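PDB 6EU4: tail spike protein from Acinetobacter phage vB_AbaP_AS12, which probably recognises and degrades the capsular polysaccharide of Acinetobacter baumannii, serving as the trimeric tailspike with which the phage attaches to its host. Local coordinates for the interface of chains A and B. Numbering follows the deposited sequence. Chains: chain A/B, Tail spike protein.

Contact 1: the interface of chains A and B. Residues chain A 39, 41, 55; chain B 35, 37, 62, 83.
A:Tyr55 lies with one face of its phenol ring on B:Ile62 at the N-terminal end of the tailspike trimer, and this apolar contact is the core of the patch. The terminal methyl CD1 of B:Ile62 sits 3.7 Å from the centroid of the A:Tyr55 ring, off-centre toward the CG and CD2 rim, in a CH-pi contact. The branch methyl CG2 meets the outer part of the same ring, 3.5 Å from CE2. B:Ile62 CD1 is also wedged against A:Lys41, 3.7 Å from its CB. The lysine chain, extended beyond CG, then runs on past B:Val37, whose methyl CG2 meets A:Lys41 CE. The other methyl, CG1, lies obliquely off the CD2 and CE2 atoms of A:Tyr39, out of the ring plane. The A:Tyr39 ring swings away from its own backbone N (chi1 -179°) and reaches across to set its hydroxyl against the CB and CG methylenes of B:Gln83.

Polar contacts flank this apolar core. The side-chain amine NZ of A:Lys41 donates to the backbone carbonyl O of B:Gly35, 20° from the carbonyl plane. On the other flank the B:Gln83 chain bends at chi2 (-53°), bringing its amide beside A:Tyr55, the amide plane steep to the ring. The amide NE2 of B:Gln83 lies 2.8 Å from water 1. That water is in turn 3.0 Å from the backbone N of A:Tyr55.

Contact 2: the interface of chains A and B. Residues chain A 142-144, 146-147; chain B 136-138, 190.
B:Asn136 pushes its side-chain amide into the bend of chain A formed by A:Thr142, A:Gly143 and A:Asp146, a turn between strands 138-141 and 148-151 in what is probably the right-handed parallel beta-helix typical of phage tailspikes. Adjacent subunits of the trimer meet here through loops and the start of strand 138-141 of chain B.

Direct hydrogen bonds come first. The hydroxyl OG1 of B:Thr138 donates to the backbone O of A:Thr142 over 2.9 Å, well tilted from the carbonyl plane. B:Asn190 gives its amide ND2 to the carboxylate oxygen OE1 of A:Glu144 at 3.1 Å. The A:Glu144 chain bends at chi2 (98°), and the amide comes from above the carboxylate plane, the two flat groups standing 82° apart. B:Asn136 OD1 takes a weak bond from the backbone N of A:Asp146 while pressing on the carbonyl O of A:Gly143, an acceptor-acceptor contact that makes the modelled amide orientation doubtful. ND2 comes within 3.2 Å of A:Thr142 OG1, but nearly end-on to its C-N bond, so any hydrogen bond there is poorly aimed.

Water 2 adds an indirect link, 2.7 Å from A:Thr142 OG1 and 3.0 Å from the backbone O of B:Asn136. At chi1 59° the A:Thr142 hydroxyl sits between its own backbone N and carbonyl carbon, which turns it toward this water.

Van der Waals contact fills in around the amide, with A:Gly143 CA 3.6 Å from B:Asn136 CG and the A:Asp146 side chain alongside. Within chain A, the backbone N of A:Thr142 donates to the sulfur SG of A:Cys147, a bond that ties the two ends of the turn together.

Contact 1: the interface of chains A and B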
loop_
_atom_site.group_PDB
_atom_site.type_symbol
_atom_site.label_atom_id
_atom_site.label_comp_id
_atom_site.label_asym_id
_atom_site.label_seq_id
_atom_site.Cartn_x
_atom_site.Cartn_y
_atom_site.Cartn_z
ATOM N N TYR A 39 -45.083 -33.401 -1.730
ATOM C CA TYR A 39 -44.329 -32.484 -2.573
ATOM C C TYR A 39 -45.243 -31.328 -2.951
ATOM O O TYR A 39 -46.264 -31.539 -3.607
ATOM C CB TYR A 39 -43.804 -33.178 -3.828
ATOM C CG TYR A 39 -42.988 -32.258 -4.707
ATOM C CD1 TYR A 39 -41.657 -31.993 -4.414
ATOM C CD2 TYR A 39 -43.550 -31.642 -5.816
ATOM C CE1 TYR A 39 -40.902 -31.140 -5.209
ATOM C CE2 TYR A 39 -42.810 -30.802 -6.616
ATOM C CZ TYR A 39 -41.488 -30.551 -6.309
ATOM O OH TYR A 39 -40.757 -29.707 -7.105
ATOM N N LYS A 41 -45.934 -28.075 -5.117
ATOM C CA LYS A 41 -45.472 -27.566 -6.406
ATOM C C LYS A 41 -44.906 -26.160 -6.266
ATOM O O LYS A 41 -43.827 -25.851 -6.783
ATOM C CB LYS A 41 -46.616 -27.569 -7.417
ATOM C CG LYS A 41 -47.210 -28.918 -7.710
ATOM C CD LYS A 41 -48.306 -28.772 -8.757
ATOM C CE LYS A 41 -49.110 -30.021 -8.932
ATOM N NZ LYS A 41 -50.244 -29.798 -9.892
ATOM N N TYR A 55 -43.274 -22.130 -11.057
ATOM C CA TYR A 55 -43.517 -22.721 -9.745
ATOM C C TYR A 55 -42.318 -22.413 -8.859
ATOM O O TYR A 55 -41.199 -22.833 -9.161
ATOM C CB TYR A 55 -43.740 -24.231 -9.851
ATOM C CG TYR A 55 -45.043 -24.645 -10.504
ATOM C CD1 TYR A 55 -46.224 -24.662 -9.782
ATOM C CD2 TYR A 55 -45.089 -25.051 -11.833
ATOM C CE1 TYR A 55 -47.403 -25.058 -10.358
ATOM C CE2 TYR A 55 -46.277 -25.445 -12.417
ATOM C CZ TYR A 55 -47.428 -25.450 -11.676
ATOM O OH TYR A 55 -48.619 -25.846 -12.241
ATOM N N GLY B 35 -50.544 -30.162 -14.744
ATOM C CA GLY B 35 -50.158 -30.077 -13.351
ATOM C C GLY B 35 -49.533 -31.331 -12.773
ATOM O O GLY B 35 -49.196 -31.339 -11.583
ATOM N N VAL B 37 -46.770 -34.107 -11.735
ATOM C CA VAL B 37 -45.386 -33.997 -11.269
ATOM C C VAL B 37 -44.655 -35.301 -11.564
ATOM O O VAL B 37 -45.167 -36.391 -11.274
ATOM C CB VAL B 37 -45.311 -33.677 -9.765
ATOM C CG1 VAL B 37 -43.841 -33.525 -9.317
ATOM C CG2 VAL B 37 -46.092 -32.422 -9.446
ATOM N N ILE B 62 -42.823 -30.387 -13.681
ATOM C CA ILE B 62 -44.272 -30.223 -13.652
ATOM C C ILE B 62 -44.763 -29.975 -15.073
ATOM O O ILE B 62 -44.237 -29.105 -15.781
ATOM C CB ILE B 62 -44.703 -29.082 -12.715
ATOM C CG1 ILE B 62 -44.177 -29.344 -11.303
ATOM C CG2 ILE B 62 -46.236 -28.973 -12.707
ATOM C CD1 ILE B 62 -44.465 -28.242 -10.310
ATOM N N GLN B 83 -38.237 -27.972 -12.143
ATOM C CA GLN B 83 -38.382 -27.343 -10.838
ATOM C C GLN B 83 -36.987 -27.059 -10.306
ATOM O O GLN B 83 -36.218 -27.980 -10.025
ATOM C CB GLN B 83 -39.176 -28.239 -9.895
ATOM C CG GLN B 83 -40.598 -28.422 -10.353
ATOM C CD GLN B 83 -41.263 -27.084 -10.603
ATOM O OE1 GLN B 83 -41.597 -26.375 -9.659
ATOM N NE2 GLN B 83 -41.420 -26.711 -11.877
HETATM O O HOH W 1 -41.152 -23.954 -12.189
#

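Contact 2: the interface of chains A and B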
loop_
_atom_site.group_PDB
_atom_site.type_symbol
_atom_site.label_atom_id
_atom_site.label_comp_id
_atom_site.label_asym_id
_atom_site.label_seq_id
_atom_site.Cartn_x
_atom_site.Cartn_y
_atom_site.Cartn_z
ATOM N N THR A 142 -27.426 -13.365 -7.106
ATOM C CA THR A 142 -26.536 -13.604 -8.245
ATOM C C THR A 142 -26.016 -12.326 -8.884
ATOM O O THR A 142 -25.219 -12.401 -9.833
ATOM C CB THR A 142 -27.225 -14.450 -9.321
ATOM O OG1 THR A 142 -28.410 -13.786 -9.782
ATOM C CG2 THR A 142 -27.551 -15.843 -8.808
ATOM N N GLY A 143 -26.410 -11.167 -8.385
ATOM C CA GLY A 143 -25.917 -9.920 -8.915
ATOM C C GLY A 143 -26.858 -8.777 -8.600
ATOM O O GLY A 143 -28.054 -8.967 -8.325
ATOM N N GLU A 144 -26.294 -7.568 -8.672
ATOM C CA GLU A 144 -26.917 -6.349 -8.177
ATOM C C GLU A 144 -27.937 -5.746 -9.138
ATOM O O GLU A 144 -28.672 -4.843 -8.740
ATOM C CB GLU A 144 -25.833 -5.315 -7.867
ATOM C CG GLU A 144 -24.732 -5.810 -6.912
ATOM C CD GLU A 144 -23.456 -6.299 -7.638
ATOM O OE1 GLU A 144 -23.561 -7.208 -8.502
ATOM O OE2 GLU A 144 -22.357 -5.758 -7.325
ATOM N N ASP A 146 -30.429 -7.580 -10.654
ATOM C CA ASP A 146 -31.654 -8.358 -10.692
ATOM C C ASP A 146 -32.087 -8.925 -9.355
ATOM O O ASP A 146 -33.207 -9.448 -9.268
ATOM C CB ASP A 146 -31.505 -9.513 -11.685
ATOM C CG ASP A 146 -31.291 -9.018 -13.110
ATOM O OD1 ASP A 146 -31.819 -7.937 -13.470
ATOM O OD2 ASP A 146 -30.599 -9.710 -13.863
ATOM N N CYS A 147 -31.255 -8.823 -8.320
ATOM C CA CYS A 147 -31.515 -9.427 -7.018
ATOM C C CYS A 147 -31.514 -8.349 -5.946
ATOM O O CYS A 147 -30.594 -7.533 -5.893
ATOM C CB CYS A 147 -30.452 -10.476 -6.663
ATOM S SG CYS A 147 -30.329 -11.799 -7.875
ATOM N N ASN B 136 -25.133 -10.012 -14.688
ATOM C CA ASN B 136 -25.800 -10.571 -13.503
ATOM C C ASN B 136 -25.692 -12.094 -13.491
ATOM O O ASN B 136 -26.652 -12.805 -13.182
ATOM C CB ASN B 136 -27.262 -10.133 -13.433
ATOM C CG ASN B 136 -27.745 -9.960 -12.017
ATOM O OD1 ASN B 136 -27.791 -8.849 -11.494
ATOM N ND2 ASN B 136 -28.084 -11.071 -11.373
ATOM N N THR B 137 -24.518 -12.597 -13.839
ATOM C CA THR B 137 -24.289 -14.024 -13.968
ATOM C C THR B 137 -23.337 -14.477 -12.872
ATOM O O THR B 137 -22.224 -13.964 -12.766
ATOM C CB THR B 137 -23.729 -14.357 -15.351
ATOM O OG1 THR B 137 -24.588 -13.778 -16.341
ATOM C CG2 THR B 137 -23.714 -15.865 -15.551
ATOM N N THR B 138 -23.763 -15.463 -12.088
ATOM C CA THR B 138 -22.893 -16.090 -11.100
ATOM C C THR B 138 -22.615 -17.511 -11.562
ATOM O O THR B 138 -23.551 -18.273 -11.844
ATOM C CB THR B 138 -23.521 -16.067 -9.708
ATOM O OG1 THR B 138 -23.583 -14.713 -9.234
ATOM C CG2 THR B 138 -22.690 -16.891 -8.719
ATOM N N ASN B 190 -21.829 -6.881 -13.501
ATOM C CA ASN B 190 -22.420 -7.496 -12.316
ATOM C C ASN B 190 -22.347 -9.012 -12.390
ATOM O O ASN B 190 -23.263 -9.717 -11.979
ATOM C CB ASN B 190 -23.854 -7.002 -12.103
ATOM C CG ASN B 190 -23.915 -5.505 -11.895
ATOM O OD1 ASN B 190 -24.260 -4.753 -12.804
ATOM N ND2 ASN B 190 -23.524 -5.060 -10.716
HETATM O O HOH W 2 -28.892 -14.538 -12.293
#

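The C-alpha centres of contact 1 and contact 2 are about 26 Å apart along the same A-B interface, and the two share no residue. Contact 1 belongs to the N-terminal region, drawing on strand 37-40 of both chains and strand 59-63 of chain B, whereas contact 2 lies further along the sequence, where strand 138-141 of chain B faces the turn after the same strand in chain A. Although strand 37-40 serves both chains, the residues that meet differ on the two sides, as expected for neighbours in a three-chain assembly. Together they join the subunits at successive levels of the spike.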